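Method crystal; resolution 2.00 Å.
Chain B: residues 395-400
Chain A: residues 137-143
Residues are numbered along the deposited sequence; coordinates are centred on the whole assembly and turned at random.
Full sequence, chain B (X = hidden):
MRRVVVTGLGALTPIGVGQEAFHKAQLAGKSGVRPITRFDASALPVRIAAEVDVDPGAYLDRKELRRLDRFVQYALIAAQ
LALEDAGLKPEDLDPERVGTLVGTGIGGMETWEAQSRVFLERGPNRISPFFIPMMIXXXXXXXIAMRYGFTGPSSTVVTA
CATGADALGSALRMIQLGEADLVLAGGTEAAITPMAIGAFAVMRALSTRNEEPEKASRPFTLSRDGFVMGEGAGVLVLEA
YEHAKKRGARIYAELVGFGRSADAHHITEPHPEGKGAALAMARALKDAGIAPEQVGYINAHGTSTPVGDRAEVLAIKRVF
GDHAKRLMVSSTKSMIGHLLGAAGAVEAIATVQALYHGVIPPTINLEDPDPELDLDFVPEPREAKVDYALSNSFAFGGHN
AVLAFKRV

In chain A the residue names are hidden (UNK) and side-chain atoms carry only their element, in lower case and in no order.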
# COMPACT_ATOMS: atom_id res chain seq x y z
N ALA B 395 -5.11 12.87 4.70
CA ALA B 395 -4.41 13.05 3.43
C ALA B 395 -5.10 13.45 2.13
O ALA B 395 -6.32 13.41 2.00
CB ALA B 395 -3.60 11.79 3.17
N PHE B 396 -4.26 13.82 1.15
CA PHE B 396 -4.72 14.16 -0.19
C PHE B 396 -5.40 12.90 -0.69
O PHE B 396 -4.86 11.80 -0.57
CB PHE B 396 -3.54 14.48 -1.11
CG PHE B 396 -2.92 15.83 -0.89
CD1 PHE B 396 -2.36 16.16 0.34
CD2 PHE B 396 -2.89 16.76 -1.92
CE1 PHE B 396 -1.78 17.41 0.55
CE2 PHE B 396 -2.30 18.02 -1.73
CZ PHE B 396 -1.75 18.34 -0.49
N GLY B 397 -6.59 13.06 -1.26
CA GLY B 397 -7.33 11.91 -1.73
C GLY B 397 -8.49 11.66 -0.78
O GLY B 397 -9.45 10.96 -1.12
N GLY B 398 -8.39 12.23 0.41
CA GLY B 398 -9.44 12.07 1.40
C GLY B 398 -9.28 10.91 2.37
O GLY B 398 -10.20 10.63 3.15
N HIS B 399 -8.14 10.24 2.34
CA HIS B 399 -7.89 9.11 3.24
C HIS B 399 -7.65 9.65 4.66
O HIS B 399 -6.74 10.46 4.86
CB HIS B 399 -6.65 8.32 2.80
CG HIS B 399 -6.64 7.99 1.34
ND1 HIS B 399 -7.20 6.83 0.83
CD2 HIS B 399 -6.17 8.68 0.27
CE1 HIS B 399 -7.08 6.83 -0.48
NE2 HIS B 399 -6.46 7.94 -0.85
N ASN B 400 -8.44 9.20 5.62
CA ASN B 400 -8.26 9.66 7.00
C ASN B 400 -7.92 8.46 7.89
O ASN B 400 -8.62 7.45 7.88
CB ASN B 400 -9.54 10.34 7.50
CG ASN B 400 -9.98 11.49 6.61
OD1 ASN B 400 -9.22 12.42 6.36
ND2 ASN B 400 -11.21 11.42 6.11
N UNK A 137 -0.47 5.95 -6.09
CA UNK A 137 -1.20 4.69 -5.92
C UNK A 137 -2.56 4.71 -5.25
O UNK A 137 -3.45 3.96 -5.65
c UNK A 137 -0.30 3.66 -5.19
N UNK A 138 -2.72 5.55 -4.23
CA UNK A 138 -3.98 5.61 -3.50
C UNK A 138 -5.13 6.27 -4.25
O UNK A 138 -6.24 6.36 -3.72
o UNK A 138 -4.02 8.75 -2.21
n UNK A 138 -2.02 7.93 -2.82
c UNK A 138 -3.27 7.79 -2.40
c UNK A 138 -3.75 6.36 -2.18
N UNK A 139 -4.89 6.72 -5.48
CA UNK A 139 -5.96 7.38 -6.22
C UNK A 139 -7.01 6.46 -6.84
O UNK A 139 -8.06 6.93 -7.26
s UNK A 139 -5.54 10.33 -5.40
c UNK A 139 -4.62 9.49 -6.69
c UNK A 139 -5.37 8.31 -7.28
c UNK A 139 -6.73 11.23 -6.34
N UNK A 140 -6.73 5.16 -6.91
CA UNK A 140 -7.71 4.23 -7.44
C UNK A 140 -8.79 4.07 -6.35
O UNK A 140 -9.98 4.18 -6.61
c UNK A 140 -7.07 2.90 -7.75
N UNK A 141 -8.35 3.82 -5.12
CA UNK A 141 -9.28 3.69 -4.01
C UNK A 141 -10.03 5.01 -3.80
O UNK A 141 -11.26 5.03 -3.72
o UNK A 141 -8.12 1.97 -2.74
c UNK A 141 -8.53 3.33 -2.73
N UNK A 142 -9.28 6.10 -3.75
CA UNK A 142 -9.85 7.43 -3.55
C UNK A 142 -10.91 7.79 -4.58
O UNK A 142 -11.98 8.31 -4.23
c UNK A 142 -8.75 8.48 -3.57
N UNK A 143 -10.63 7.54 -5.85
CA UNK A 143 -11.59 7.87 -6.89
C UNK A 143 -12.85 7.04 -6.81
O UNK A 143 -13.93 7.53 -7.12
c UNK A 143 -9.01 9.37 -8.87
c UNK A 143 -10.95 7.76 -8.27
n UNK A 143 -11.04 10.16 -9.02
n UNK A 143 -8.98 10.69 -9.25
c UNK A 143 -10.22 11.14 -9.33
c UNK A 143 -10.31 9.03 -8.73

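Position 137 has a single side-chain carbon. It lies out of reach of chain B. One carbon beyond CA means alanine, A137(A).

Position 138 has four side-chain atoms: two carbons, the second carrying one oxygen and one nitrogen. That is a short amide, and its CB points toward chain B. The amide oxygen is 2.9 Å from NE2 of H399(B) and 3.6 Å from the backbone O of F396(B). The residue is asparagine, N138(A), with chi1 in the p well.

Position 139 has an unbranched chain of two carbons, a sulfur and a terminal carbon. Its CB points away from chain B, but the end of the chain comes nearer. The sulfur is 4.4 Å from CA of G397(B). A thioether of this length is methionine, M139(A), with all three chi angles in the m well.

Position 140 again has one side-chain carbon. Its CB points away and makes no contact with chain B. It is alanine, A140(A).

Position 141 has one carbon followed by one oxygen. The carbon, CB, points toward chain B and lies 4.4 Å from CE1 of H399(B), at the ring edge. A carbon bearing a single oxygen makes this serine, S141(A). Its OG is hydrogen-bonded elsewhere in the structure.

Position 142 has one side-chain carbon, pointing toward chain B. This CB is 3.6 Å from the backbone O of G397(B) and 3.6 Å from NE2 of H399(B). It is alanine, A142(A).

Position 143 has one carbon leading to a five-membered ring of three carbons and two nitrogens. Its CB points away, and the side chain makes no contact with chain B. The imidazole identifies histidine, H143(A).

The contact sets a turn of chain B against a helical stretch of chain A. A type II turn runs from A395(B) to G398(B), closed by a 2.9 Å hydrogen bond from N of G398(B) to O of A395(B). G397(B) lies in this turn, with its CA 5.5 Å from CA of A142(A). A CB there would be jammed against the preceding carbonyl and would clash with NE2 of H399(B). H399(B) then reaches toward the helix. Its NE2 gives a weak hydrogen bond to the backbone O of N138(A), at 3.3 Å with an angle of 120°. That same O accepts a 3.1 Å hydrogen bond from N of A142(A). The small side chain of A142(A) packs beside the imidazole.

Chain A 137-143: ANMASAH
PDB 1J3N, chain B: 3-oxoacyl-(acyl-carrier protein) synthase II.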